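PDB 4WY9: putative MCP-type signal transduction protein from Campylobacter jejuni subsp. jejuni serotype O:2, which probably acts as a chemotaxis receptor, its periplasmic tandem-PAS domain sensing chemical signals, possibly by indirect ligand recognition, and passing them across the membrane. Local coordinates for residues I154-E159 against F163-V168; S190-Y195 against R209-S214; I65-F70 against M106-E111; D136-A141 against V180-M185; K245-G250 against S278-V283. All coordinates share one frame; numbering follows the deposited sequence.

Contact 1. Residues I154-E159 against F163-V168; sequences IKMNLE and FDAVNV
Four backbone hydrogen bonds tie Ile154 and Met156 to Ala165 and Phe163. Each antiparallel pair exchanges two of them: Ile154 N to Ala165 O at 2.9 Å with the return bond from Ala165 N, and Met156 N to Phe163 O at 2.8 Å with its return from Phe163 N. Between them Lys155 and Asp164 form a non-hydrogen-bonded pair whose side chains lie on the opposite face from Ile154, Met156, Phe163 and Ala165.

The apolar contacts centre on Met156. Its CB sits over one face of the Phe163 ring, 4.1 Å from the centroid in a CH-pi contact and displaced toward the rim. Phe163 CG falls between its own backbone N and carbonyl carbon (chi1 66°), a crowded position that swings the ring back beneath the neighbouring strand. Leu158 CD1 meets the ring at its edge, 4.2 Å from Phe163 CZ. Further along the methionine chain, SD lies 3.7 Å from Ala165 CB and obliquely to the phenyl ring, a Met-aromatic contact.

Polar side-chain contact is limited to Asn167 ND2, which points a weak but nearly straight hydrogen bond (170°) at Met156 SD over 3.5 Å. The amide has its rotation fixed by OD1, which bonds to Thr186 and Tyr80, and ND2 also packs 3.6 Å from Ile154 CD1.

Asn157 hydrogen-bonds within the turn, OD1 to Gly160 N and ND2 to Asp162 OD1, and helix 126-129 covers Met156 and Leu158. The whole is a beta hairpin within the antiparallel sheet of the first PAS-like Cache sensor domain.

Contact 2. Residues S190-Y195 against R209-S214; sequences SDIATY and RVLLNS
Ile192 lays its CG2 methyl against Leu211 CD2 at 4.3 Å, in one of the two modelled conformers of the isoleucine. This loose van der Waals touch carries most of the contact, which buries only 76 Å². Both residues aim their CB atoms at the opposing segment, and on the strand side Leu211 holds CG trans to its amide nitrogen (chi1 177°), which carries its methyl end out toward the helix.

A second approach, at the far end of the helical turn, is no bond: Tyr195 O stays 4.3 Å from Arg209 NH1 and oblique to the guanidinium group. That nitrogen is instead hydrogen-bonded to Asp198 O and Tyr23 OH, so the arginine is held by the chain just beyond the helix and by helix 8-51.

Tyr195 swings its ring back over its own helix. The carbonyl oxygen of Ile192 lies 3.4 Å above the ring plane, over its centre, while the same oxygen accepts a hydrogen bond from Tyr195 N at 3.1 Å. The phenol end reaches Thr27 through a hydrogen bond between their hydroxyls.

Helix 190-196 thus bridges the two sensor modules: it follows strand 179-188 of the first sheet, lies against helix 8-51 through Ile30, Tyr23 and Gln26, and meets the second sheet where Ile192 touches Ile220 and strand 209-213 runs between strands 218-220 and 277-286.

Contact 3. Residues I65-F70 against M106-E111; sequences IITNTF and MLYADE
Two helix methyls approach the Tyr108 ring obliquely from the same side of its plane, Ile66 CG2 near Tyr108 CD1 (3.8 Å) and Thr67 CG2 near Tyr108 CE2 (4.1 Å). The isoleucine crosses the tyrosine at about a right angle and reaches onward with its CD1, which touches Met106 CE at 4.1 Å. With CG1 lying beside the backbone nitrogen (chi1 -61°), Ile66 sends CG2 to the ring and CD1 to the methionine. The Phe70 ring has one face covered by Thr69 CG2, over its centre.

Helix 59-70 here lies on the antiparallel sheet of the first PAS-like Cache domain, running roughly along strand 104-110 with 27° between the two short axes, 10.5 Å apart. Thr79 of the adjacent strand 78-83 touches Ile66 and Phe70, and Ile119 of strand 119-122 touches Phe70 and Tyr108.

Polar linkage between the segments goes through one water, which donates to Phe70 O at 2.7 Å and to Asp110 OD1 at 3.1 Å in one of the two modelled conformers of the aspartate. Inside the helix, Ile65 O is gripped twice, by Thr69 OG1 at 2.6 Å and by Thr69 N from the opposite face of the carbonyl plane.

Contact 4. Residues D136-A141 against V180-M185; sequences DILKKA and VGVIGM
Ile137 and Val182 reach toward each other tip to tip, and two pairs of methyls close together: Ile137 CD1 with Val182 CG1 at 3.8 Å, and Ile137 CG2 with Val182 CG2, also at 3.8 Å. The valine holds CG1 opposite its own amide nitrogen across the CA-CB bond (chi1 177°), which spreads its two branches to face one isoleucine methyl each. Leu138 adds a lighter touch, its CD2 lying 4.2 Å from Val182 CG2.

Around this first shell, Ala169 of strand 163-173 packs on both Ile137 and Val182, with Pro171 and Tyr149 flanking the isoleucine and Ile84 the leucine. The contact is a helix-on-sheet packing of the first PAS-like Cache domain: helix 132-140 covers one face of the antiparallel sheet, while Val180 and Ile183 turn to the other, where Phe49 and Ser42 of the long helix 8-51 lie.

Farther out, backbone bonding sets the two segments in place. A classic beta bulge puts Val180 and Gly181 together opposite Ile172, just ahead of Val182, which itself pairs with Tyr82 of strand 78-83. On the helix, Lys140 N bonds to Asp136 O and Ala141 N to Ile137 O, both at 2.9 Å, closing the last turn behind the isoleucine.

Contact 5. Residues K245-G250 against S278-V283; sequences KAISEG and SWAVLV
Ile247 and Leu282 cross at about a right angle, their ends meeting at 4.2 Å between Ile247 CD1 and Leu282 CD1, in one of the two modelled conformers of the leucine. The isoleucine leaves the helix with its CB directed along the interface, neither at the strand nor from it, and its extended CG1-CD1 arm (chi2 164°) reaches on to Leu282. Leu282, by contrast, sets out straight for the helix, with CG placed trans to the amide nitrogen (chi1 179°). Two residues earlier on the same face, Ala280 CB lies 4.4 Å from Ile247 CG1. Consistent with the small alanine, the nearest CA pair is here, Ile247 CA to Ala280 CA at 6.5 Å, and the isoleucine sits above Ala280 and leans toward Leu282.

This packing belongs to the second PAS-like module of the tandem sensor, where helix 241-249 lies on the five-stranded antiparallel sheet whose central strand is 277-286. The alternate residues Trp279, Val281 and Val283 point to the other face, toward the long helix 8-51: Val281 lies on Tyr23 and Ala24, and the Trp279 ring meets that of Phe31. Ile269 of the neighbouring strand 264-274 touches both Ile247 and Leu282.

Gly250 takes up a positive phi (69°) in a Schellman motif, its N bonding to Ile247 O at 3.1 Å. An acetate ion, probably from the crystallisation liquor, is bound about 4 Å from the Leu282 side chain.

Contacts 1, 3 and 4 share the sheet of the first sensor module, their centres 17 to 18 Å apart. Contacts 1 and 4 are joined directly by a probable hydrogen bond from Met185 N to Val168 O (2.8 Å), and contact 1 packs on contact 3 where Leu158 meets Leu107. Contacts 2 and 5 share the second sheet: strands 209-213 and 277-286 are neighbours, linked by a probable bond between Ala280 N and Leu212 O. One direct touch between the modules is Val166 CG2 of contact 1, 4.0 Å from Trp279 CZ2 of contact 5. Contact 3 and contact 5, beside the acetate, lie farthest apart, their centres about 33 Å from each other.

Contact 1. Residues I154-E159 against F163-V168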
# COMPACT_ATOMS: atom_id res chain seq x y z
N ILE A 154 -5.19 1.77 5.45
CA ILE A 154 -6.42 2.49 5.77
C ILE A 154 -7.61 1.78 5.19
O ILE A 154 -7.46 0.96 4.28
CB ILE A 154 -6.41 3.95 5.24
CG1 ILE A 154 -6.36 4.01 3.74
CG2 ILE A 154 -5.30 4.80 5.88
CD1 ILE A 154 -6.58 5.38 3.14
N LYS A 155 -8.79 2.08 5.72
CA LYS A 155 -10.04 1.66 5.13
C LYS A 155 -10.40 2.60 3.99
O LYS A 155 -10.25 3.84 4.13
CB LYS A 155 -11.14 1.63 6.17
CG LYS A 155 -12.53 1.32 5.64
CD LYS A 155 -13.66 1.80 6.59
CE LYS A 155 -13.54 1.36 8.01
NZ LYS A 155 -14.56 2.02 8.88
N MET A 156 -10.86 2.05 2.87
CA MET A 156 -11.40 2.88 1.79
C MET A 156 -12.69 2.26 1.30
O MET A 156 -12.98 1.08 1.52
CB MET A 156 -10.42 3.01 0.64
CG MET A 156 -9.16 3.72 0.97
SD MET A 156 -8.05 3.91 -0.44
CE MET A 156 -8.85 5.19 -1.37
N ASN A 157 -13.48 3.07 0.61
CA ASN A 157 -14.72 2.62 -0.00
C ASN A 157 -14.96 3.47 -1.22
O ASN A 157 -15.42 4.61 -1.11
CB ASN A 157 -15.90 2.67 0.98
CG ASN A 157 -17.13 2.03 0.41
OD1 ASN A 157 -17.41 2.12 -0.80
ND2 ASN A 157 -17.85 1.31 1.24
N LEU A 158 -14.67 2.92 -2.39
CA LEU A 158 -14.77 3.70 -3.64
C LEU A 158 -15.89 3.23 -4.56
O LEU A 158 -16.36 4.01 -5.39
CB LEU A 158 -13.46 3.64 -4.39
CG LEU A 158 -12.26 4.23 -3.65
CD1 LEU A 158 -11.01 3.98 -4.44
CD2 LEU A 158 -12.46 5.71 -3.40
N GLU A 159 -16.35 1.99 -4.39
CA GLU A 159 -17.38 1.44 -5.27
C GLU A 159 -18.55 0.81 -4.51
O GLU A 159 -19.43 0.25 -5.13
CB GLU A 159 -16.78 0.39 -6.20
CG GLU A 159 -15.70 0.93 -7.12
CD GLU A 159 -15.11 -0.17 -7.97
OE1 GLU A 159 -14.45 -1.06 -7.41
OE2 GLU A 159 -15.32 -0.12 -9.21
N PHE A 163 -12.72 -1.74 1.75
CA PHE A 163 -11.54 -2.56 1.60
C PHE A 163 -10.35 -1.93 2.32
O PHE A 163 -10.37 -0.74 2.64
CB PHE A 163 -11.21 -2.84 0.12
CG PHE A 163 -10.80 -1.62 -0.68
CD1 PHE A 163 -11.75 -0.78 -1.21
CD2 PHE A 163 -9.49 -1.37 -0.97
CE1 PHE A 163 -11.39 0.33 -1.97
CE2 PHE A 163 -9.12 -0.27 -1.72
CZ PHE A 163 -10.05 0.57 -2.22
N ASP A 164 -9.35 -2.73 2.61
CA ASP A 164 -8.13 -2.28 3.27
C ASP A 164 -7.07 -1.98 2.23
O ASP A 164 -6.84 -2.79 1.32
CB ASP A 164 -7.68 -3.31 4.27
CG ASP A 164 -8.77 -3.64 5.25
OD1 ASP A 164 -9.18 -2.75 5.97
OD2 ASP A 164 -9.18 -4.82 5.30
N ALA A 165 -6.45 -0.83 2.34
CA ALA A 165 -5.66 -0.29 1.26
C ALA A 165 -4.43 0.44 1.71
O ALA A 165 -4.32 0.88 2.85
CB ALA A 165 -6.51 0.67 0.46
N VAL A 166 -3.48 0.61 0.78
CA VAL A 166 -2.42 1.58 0.95
C VAL A 166 -2.31 2.42 -0.32
O VAL A 166 -2.54 1.92 -1.42
CB VAL A 166 -1.07 0.92 1.29
CG1 VAL A 166 -0.60 -0.04 0.17
CG2 VAL A 166 -0.01 1.96 1.59
N ASN A 167 -1.97 3.69 -0.14
CA ASN A 167 -1.88 4.61 -1.25
C ASN A 167 -0.46 5.05 -1.51
O ASN A 167 0.33 5.23 -0.59
CB ASN A 167 -2.76 5.82 -1.01
CG ASN A 167 -4.22 5.48 -1.10
OD1 ASN A 167 -4.79 5.51 -2.19
ND2 ASN A 167 -4.80 5.07 0.01
N VAL A 168 -0.16 5.25 -2.79
CA VAL A 168 1.13 5.68 -3.28
C VAL A 168 0.85 6.87 -4.18
O VAL A 168 -0.02 6.74 -5.05
CB VAL A 168 1.84 4.57 -4.05
CG1 VAL A 168 3.14 5.03 -4.61
CG2 VAL A 168 2.07 3.33 -3.11

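Contact 2. Residues S190-Y195 against R209-S214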
# COMPACT_ATOMS: atom_id res chain seq x y z
N SER A 190 -6.23 -7.14 -0.22
CA SER A 190 -6.77 -8.45 -0.58
C SER A 190 -5.89 -9.14 -1.60
O SER A 190 -5.79 -10.37 -1.63
CB SER A 190 -8.22 -8.35 -1.15
OG SER A 190 -9.16 -7.92 -0.14
N ASP A 191 -5.27 -8.37 -2.49
CA ASP A 191 -4.43 -8.95 -3.52
C ASP A 191 -3.09 -9.43 -3.02
O ASP A 191 -2.47 -10.31 -3.63
CB ASP A 191 -4.26 -7.92 -4.63
CG ASP A 191 -5.54 -7.66 -5.36
OD1 ASP A 191 -6.38 -8.59 -5.55
OD2 ASP A 191 -5.72 -6.51 -5.74
N ILE A 192 -2.64 -8.89 -1.90
CA ILE A 192 -1.44 -9.38 -1.24
C ILE A 192 -1.82 -10.59 -0.38
O ILE A 192 -1.07 -11.59 -0.32
CB ILE A 192 -0.78 -8.30 -0.36
CG1 ILE A 192 -0.52 -7.03 -1.19
CG2 ILE A 192 0.49 -8.81 0.30
CD1 ILE A 192 0.38 -7.29 -2.35
N ALA A 193 -2.96 -10.53 0.27
CA ALA A 193 -3.46 -11.62 1.09
C ALA A 193 -3.62 -12.91 0.28
O ALA A 193 -3.49 -14.01 0.82
CB ALA A 193 -4.75 -11.25 1.77
N THR A 194 -3.91 -12.79 -1.01
CA THR A 194 -4.02 -13.94 -1.90
C THR A 194 -2.81 -14.85 -1.77
O THR A 194 -2.97 -16.09 -1.78
CB THR A 194 -4.19 -13.51 -3.37
OG1 THR A 194 -5.48 -12.92 -3.51
CG2 THR A 194 -4.10 -14.67 -4.33
N TYR A 195 -1.61 -14.31 -1.66
CA TYR A 195 -0.44 -15.17 -1.45
C TYR A 195 -0.04 -15.25 0.02
O TYR A 195 0.36 -16.32 0.50
CB TYR A 195 0.74 -14.77 -2.34
CG TYR A 195 1.36 -13.40 -2.13
CD1 TYR A 195 2.32 -13.18 -1.15
CD2 TYR A 195 1.03 -12.34 -2.97
CE1 TYR A 195 2.91 -11.95 -0.98
CE2 TYR A 195 1.61 -11.10 -2.80
CZ TYR A 195 2.57 -10.91 -1.84
OH TYR A 195 3.12 -9.65 -1.69
N ARG A 209 0.56 -15.23 9.60
CA ARG A 209 1.29 -14.52 8.57
C ARG A 209 0.75 -13.11 8.49
O ARG A 209 -0.46 -12.92 8.26
CB ARG A 209 1.19 -15.25 7.24
CG ARG A 209 1.86 -16.61 7.25
CD ARG A 209 1.55 -17.46 6.06
NE ARG A 209 0.24 -18.06 6.15
CZ ARG A 209 -0.36 -18.73 5.16
NH1 ARG A 209 0.20 -18.78 3.97
NH2 ARG A 209 -1.55 -19.27 5.36
N VAL A 210 1.60 -12.13 8.73
CA VAL A 210 1.22 -10.76 8.99
C VAL A 210 2.07 -9.80 8.19
O VAL A 210 3.30 -9.95 8.10
CB VAL A 210 1.34 -10.43 10.49
CG1 VAL A 210 0.94 -9.01 10.80
CG2 VAL A 210 0.54 -11.43 11.35
N LEU A 211 1.43 -8.80 7.57
CA LEU A 211 2.12 -7.67 6.94
C LEU A 211 1.78 -6.43 7.75
O LEU A 211 0.61 -6.15 7.95
CB LEU A 211 1.74 -7.49 5.49
CG LEU A 211 2.34 -6.30 4.76
CD1 LEU A 211 3.84 -6.41 4.63
CD2 LEU A 211 1.69 -6.11 3.40
N LEU A 212 2.78 -5.68 8.18
CA LEU A 212 2.53 -4.47 8.94
C LEU A 212 3.56 -3.43 8.62
O LEU A 212 4.65 -3.75 8.11
CB LEU A 212 2.43 -4.77 10.42
CG LEU A 212 3.59 -5.16 11.29
CD1 LEU A 212 3.16 -5.37 12.72
CD2 LEU A 212 4.32 -6.41 10.81
N ASN A 213 3.27 -2.16 8.89
CA ASN A 213 4.32 -1.17 8.69
C ASN A 213 5.20 -1.09 9.95
O ASN A 213 4.89 -1.73 10.97
CB ASN A 213 3.76 0.19 8.23
CG ASN A 213 2.99 0.96 9.28
OD1 ASN A 213 2.98 0.63 10.44
ND2 ASN A 213 2.40 2.07 8.83
N SER A 214 6.29 -0.35 9.90
CA SER A 214 7.25 -0.38 11.00
C SER A 214 6.66 0.24 12.28
O SER A 214 7.13 -0.03 13.37
CB SER A 214 8.54 0.35 10.61
OG SER A 214 8.32 1.72 10.35

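Contact 3. Residues I65-F70 against M106-E111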
# COMPACT_ATOMS: atom_id res chain seq x y z
N ILE A 65 -2.78 9.30 -21.36
CA ILE A 65 -1.58 9.01 -20.55
C ILE A 65 -1.93 8.10 -19.38
O ILE A 65 -1.21 7.14 -19.08
CB ILE A 65 -0.92 10.32 -20.06
CG1 ILE A 65 -0.30 11.05 -21.25
CG2 ILE A 65 0.06 10.07 -18.95
CD1 ILE A 65 0.06 12.47 -20.93
N ILE A 66 -3.06 8.37 -18.72
CA ILE A 66 -3.48 7.53 -17.61
C ILE A 66 -3.85 6.13 -18.07
O ILE A 66 -3.34 5.12 -17.51
CB ILE A 66 -4.69 8.14 -16.86
CG1 ILE A 66 -4.34 9.50 -16.28
CG2 ILE A 66 -5.18 7.22 -15.76
CD1 ILE A 66 -5.55 10.28 -15.77
N THR A 67 -4.69 6.02 -19.07
CA THR A 67 -5.19 4.71 -19.45
C THR A 67 -4.11 3.86 -20.10
O THR A 67 -4.09 2.65 -19.91
CB THR A 67 -6.45 4.78 -20.35
OG1 THR A 67 -6.14 5.48 -21.55
CG2 THR A 67 -7.56 5.52 -19.68
N ASN A 68 -3.19 4.47 -20.85
CA ASN A 68 -2.08 3.76 -21.43
C ASN A 68 -1.13 3.22 -20.35
O ASN A 68 -0.54 2.15 -20.51
CB ASN A 68 -1.34 4.63 -22.45
CG ASN A 68 -2.11 4.82 -23.75
OD1 ASN A 68 -2.97 4.02 -24.12
ND2 ASN A 68 -1.80 5.92 -24.47
N THR A 69 -0.92 3.97 -19.29
CA THR A 69 0.00 3.63 -18.24
C THR A 69 -0.53 2.52 -17.40
O THR A 69 0.21 1.64 -16.97
CB THR A 69 0.30 4.84 -17.32
OG1 THR A 69 0.87 5.94 -18.04
CG2 THR A 69 1.24 4.46 -16.15
N PHE A 70 -1.84 2.55 -17.13
CA PHE A 70 -2.46 1.60 -16.23
C PHE A 70 -3.29 0.50 -16.89
O PHE A 70 -4.03 -0.19 -16.21
CB PHE A 70 -3.27 2.36 -15.22
CG PHE A 70 -2.46 3.31 -14.43
CD1 PHE A 70 -1.65 2.84 -13.40
CD2 PHE A 70 -2.44 4.64 -14.74
CE1 PHE A 70 -0.86 3.73 -12.68
CE2 PHE A 70 -1.66 5.54 -14.03
CZ PHE A 70 -0.88 5.10 -12.98
N MET A 106 -9.98 12.36 -11.52
CA MET A 106 -10.16 11.29 -12.48
C MET A 106 -9.78 9.99 -11.81
O MET A 106 -8.59 9.77 -11.56
CB MET A 106 -9.31 11.53 -13.71
CG MET A 106 -9.57 12.88 -14.38
SD MET A 106 -8.35 13.35 -15.64
CE MET A 106 -8.89 12.37 -16.99
N LEU A 107 -10.76 9.15 -11.51
CA LEU A 107 -10.56 7.92 -10.77
C LEU A 107 -10.87 6.74 -11.68
O LEU A 107 -11.96 6.69 -12.26
CB LEU A 107 -11.44 7.88 -9.53
CG LEU A 107 -11.40 6.64 -8.63
CD1 LEU A 107 -10.00 6.41 -8.05
CD2 LEU A 107 -12.43 6.73 -7.54
N TYR A 108 -9.93 5.78 -11.76
CA TYR A 108 -10.08 4.62 -12.60
C TYR A 108 -9.99 3.32 -11.81
O TYR A 108 -9.16 3.22 -10.90
CB TYR A 108 -9.01 4.64 -13.71
CG TYR A 108 -9.21 5.79 -14.67
CD1 TYR A 108 -8.71 7.04 -14.41
CD2 TYR A 108 -9.94 5.61 -15.85
CE1 TYR A 108 -8.92 8.08 -15.29
CE2 TYR A 108 -10.16 6.64 -16.71
CZ TYR A 108 -9.64 7.89 -16.42
OH TYR A 108 -9.84 8.95 -17.28
N ALA A 109 -10.83 2.35 -12.15
CA ALA A 109 -10.79 1.01 -11.65
C ALA A 109 -10.60 0.03 -12.80
O ALA A 109 -10.70 0.39 -13.97
CB ALA A 109 -12.08 0.67 -10.91
N ASP A 110 -10.34 -1.23 -12.46
CA ASP A 110 -10.22 -2.25 -13.50
C ASP A 110 -11.57 -2.45 -14.18
O ASP A 110 -12.61 -2.35 -13.53
CB ASP A 110 -9.70 -3.56 -12.91
CG ASP A 110 -8.23 -3.49 -12.54
OD1 ASP A 110 -7.50 -2.71 -13.18
OD2 ASP A 110 -7.81 -4.24 -11.63
N GLU A 111 -11.54 -2.73 -15.48
CA GLU A 111 -12.77 -3.17 -16.18
C GLU A 111 -12.82 -4.70 -16.00
O GLU A 111 -13.72 -5.24 -15.33
CB GLU A 111 -12.74 -2.84 -17.68
CG GLU A 111 -12.03 -1.54 -18.02
CD GLU A 111 -12.16 -1.16 -19.49
OE1 GLU A 111 -11.97 -2.05 -20.36
OE2 GLU A 111 -12.45 0.02 -19.77
O HOH W 1 -4.86 -2.28 -14.78

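Contact 4. Residues D136-A141 against V180-M185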
# COMPACT_ATOMS: atom_id res chain seq x y z
N ASP A 136 -0.49 15.63 2.48
CA ASP A 136 0.94 15.84 2.71
C ASP A 136 1.63 16.42 1.49
O ASP A 136 2.49 17.28 1.61
CB ASP A 136 1.61 14.54 3.11
CG ASP A 136 1.25 14.08 4.49
OD1 ASP A 136 0.70 14.89 5.29
OD2 ASP A 136 1.53 12.91 4.80
N ILE A 137 1.28 15.94 0.30
CA ILE A 137 1.86 16.48 -0.92
C ILE A 137 1.50 17.97 -1.06
O ILE A 137 2.38 18.80 -1.34
CB ILE A 137 1.39 15.68 -2.15
CG1 ILE A 137 2.08 14.33 -2.18
CG2 ILE A 137 1.70 16.43 -3.44
CD1 ILE A 137 1.55 13.33 -3.15
N LEU A 138 0.23 18.30 -0.92
CA LEU A 138 -0.21 19.69 -1.10
C LEU A 138 0.54 20.60 -0.14
O LEU A 138 0.89 21.73 -0.51
CB LEU A 138 -1.71 19.83 -0.89
CG LEU A 138 -2.59 19.09 -1.88
CD1 LEU A 138 -4.02 19.42 -1.73
CD2 LEU A 138 -2.18 19.22 -3.32
N LYS A 139 0.77 20.13 1.08
CA LYS A 139 1.42 20.96 2.10
C LYS A 139 2.94 21.03 1.96
O LYS A 139 3.52 22.08 2.25
CB LYS A 139 1.03 20.41 3.51
CG LYS A 139 1.70 21.10 4.69
CD LYS A 139 1.08 22.44 4.94
CE LYS A 139 1.82 23.25 6.02
NZ LYS A 139 3.21 23.57 5.57
N LYS A 140 3.58 19.92 1.56
CA LYS A 140 5.02 19.79 1.71
C LYS A 140 5.82 19.61 0.42
O LYS A 140 7.03 19.84 0.41
CB LYS A 140 5.35 18.59 2.62
CG LYS A 140 4.63 18.61 3.94
CD LYS A 140 5.13 17.57 4.87
CE LYS A 140 5.01 16.18 4.39
NZ LYS A 140 5.38 15.24 5.51
N ALA A 141 5.18 19.18 -0.65
CA ALA A 141 5.93 18.82 -1.84
C ALA A 141 6.57 20.05 -2.48
O ALA A 141 5.94 21.11 -2.58
CB ALA A 141 5.07 18.08 -2.86
N VAL A 180 0.28 21.33 -8.87
CA VAL A 180 -1.01 21.54 -9.52
C VAL A 180 -1.89 20.33 -9.40
O VAL A 180 -3.06 20.36 -9.75
CB VAL A 180 -0.84 21.94 -11.01
CG1 VAL A 180 -0.17 23.30 -11.15
CG2 VAL A 180 -0.17 20.88 -11.83
N GLY A 181 -1.37 19.22 -8.86
CA GLY A 181 -2.16 18.04 -8.73
C GLY A 181 -1.39 16.88 -8.15
O GLY A 181 -0.21 17.02 -7.80
N VAL A 182 -2.04 15.73 -8.08
CA VAL A 182 -1.47 14.52 -7.50
C VAL A 182 -1.87 13.34 -8.36
O VAL A 182 -3.07 13.19 -8.65
CB VAL A 182 -1.94 14.28 -6.05
CG1 VAL A 182 -1.36 12.95 -5.52
CG2 VAL A 182 -1.56 15.44 -5.15
N ILE A 183 -0.92 12.53 -8.77
CA ILE A 183 -1.22 11.27 -9.45
C ILE A 183 -0.88 10.14 -8.47
O ILE A 183 0.23 10.09 -7.92
CB ILE A 183 -0.47 11.13 -10.80
CG1 ILE A 183 -0.85 9.86 -11.54
CG2 ILE A 183 1.06 11.23 -10.61
CD1 ILE A 183 -2.19 9.87 -12.17
N GLY A 184 -1.83 9.26 -8.21
CA GLY A 184 -1.62 8.21 -7.26
C GLY A 184 -2.29 6.91 -7.60
O GLY A 184 -3.06 6.82 -8.57
N MET A 185 -2.00 5.91 -6.79
CA MET A 185 -2.50 4.57 -6.95
C MET A 185 -2.92 3.98 -5.61
O MET A 185 -2.31 4.31 -4.58
CB MET A 185 -1.45 3.65 -7.56
CG MET A 185 -0.88 4.13 -8.86
SD MET A 185 0.66 3.26 -9.11
CE MET A 185 1.17 3.79 -10.68

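Contact 5. Residues K245-G250 against S278-V283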
# COMPACT_ATOMS: atom_id res chain seq x y z
N LYS A 245 10.43 -4.41 18.91
CA LYS A 245 11.62 -3.58 18.79
C LYS A 245 12.29 -3.79 17.42
O LYS A 245 12.70 -2.83 16.78
CB LYS A 245 12.63 -3.87 19.91
CG LYS A 245 12.51 -2.97 21.10
CD LYS A 245 13.86 -2.59 21.66
CE LYS A 245 14.61 -3.80 22.19
NZ LYS A 245 15.79 -3.38 23.01
N ALA A 246 12.37 -5.04 16.98
CA ALA A 246 12.93 -5.33 15.67
C ALA A 246 12.15 -4.67 14.55
O ALA A 246 12.72 -4.12 13.61
CB ALA A 246 13.00 -6.85 15.43
N ILE A 247 10.82 -4.74 14.66
CA ILE A 247 9.97 -4.10 13.67
C ILE A 247 10.19 -2.61 13.66
O ILE A 247 10.36 -2.02 12.61
CB ILE A 247 8.48 -4.43 13.92
CG1 ILE A 247 8.21 -5.91 13.68
CG2 ILE A 247 7.59 -3.59 13.03
CD1 ILE A 247 6.89 -6.42 14.26
N SER A 248 10.21 -2.01 14.86
CA SER A 248 10.33 -0.56 14.98
C SER A 248 11.64 -0.06 14.38
O SER A 248 11.72 1.05 13.83
CB SER A 248 10.21 -0.14 16.46
OG SER A 248 8.94 -0.51 16.99
N GLU A 249 12.67 -0.89 14.49
CA GLU A 249 14.00 -0.55 14.02
C GLU A 249 14.31 -0.99 12.60
O GLU A 249 15.39 -0.70 12.07
CB GLU A 249 15.01 -1.14 14.99
CG GLU A 249 14.93 -0.53 16.38
CD GLU A 249 15.72 -1.30 17.42
OE1 GLU A 249 16.34 -2.30 17.08
OE2 GLU A 249 15.67 -0.93 18.60
N GLY A 250 13.35 -1.65 11.96
CA GLY A 250 13.55 -2.08 10.59
C GLY A 250 14.57 -3.18 10.44
O GLY A 250 15.28 -3.25 9.43
N SER A 278 8.39 2.03 5.58
CA SER A 278 9.05 0.86 6.16
C SER A 278 8.03 -0.16 6.53
O SER A 278 7.03 0.17 7.19
CB SER A 278 9.87 1.26 7.37
OG SER A 278 10.86 2.23 7.06
N TRP A 279 8.27 -1.42 6.14
CA TRP A 279 7.34 -2.50 6.32
C TRP A 279 8.01 -3.73 6.87
O TRP A 279 9.24 -3.84 6.82
CB TRP A 279 6.62 -2.81 5.00
CG TRP A 279 5.92 -1.65 4.42
CD1 TRP A 279 6.48 -0.65 3.66
CD2 TRP A 279 4.53 -1.35 4.52
NE1 TRP A 279 5.51 0.27 3.33
CE2 TRP A 279 4.31 -0.12 3.84
CE3 TRP A 279 3.46 -1.97 5.13
CZ2 TRP A 279 3.04 0.46 3.75
CZ3 TRP A 279 2.21 -1.40 5.05
CH2 TRP A 279 2.02 -0.19 4.36
N ALA A 280 7.22 -4.66 7.37
CA ALA A 280 7.75 -5.94 7.80
C ALA A 280 6.76 -7.05 7.55
O ALA A 280 5.54 -6.84 7.65
CB ALA A 280 8.13 -5.91 9.28
N VAL A 281 7.28 -8.23 7.23
CA VAL A 281 6.51 -9.44 7.29
C VAL A 281 6.87 -10.15 8.58
O VAL A 281 8.05 -10.32 8.89
CB VAL A 281 6.74 -10.37 6.07
CG1 VAL A 281 5.95 -11.66 6.22
CG2 VAL A 281 6.36 -9.65 4.80
N LEU A 282 5.85 -10.55 9.32
CA LEU A 282 5.95 -11.31 10.57
C LEU A 282 5.31 -12.65 10.31
O LEU A 282 4.16 -12.73 9.88
CB LEU A 282 5.24 -10.56 11.70
CG LEU A 282 5.18 -11.13 13.12
CD1 LEU A 282 4.87 -10.06 14.14
CD2 LEU A 282 4.12 -12.20 13.20
N VAL A 283 6.01 -13.74 10.63
CA VAL A 283 5.44 -15.07 10.54
C VAL A 283 5.75 -15.83 11.81
O VAL A 283 6.91 -15.83 12.28
CB VAL A 283 5.94 -15.86 9.31
CG1 VAL A 283 5.32 -17.25 9.28
CG2 VAL A 283 5.58 -15.13 8.04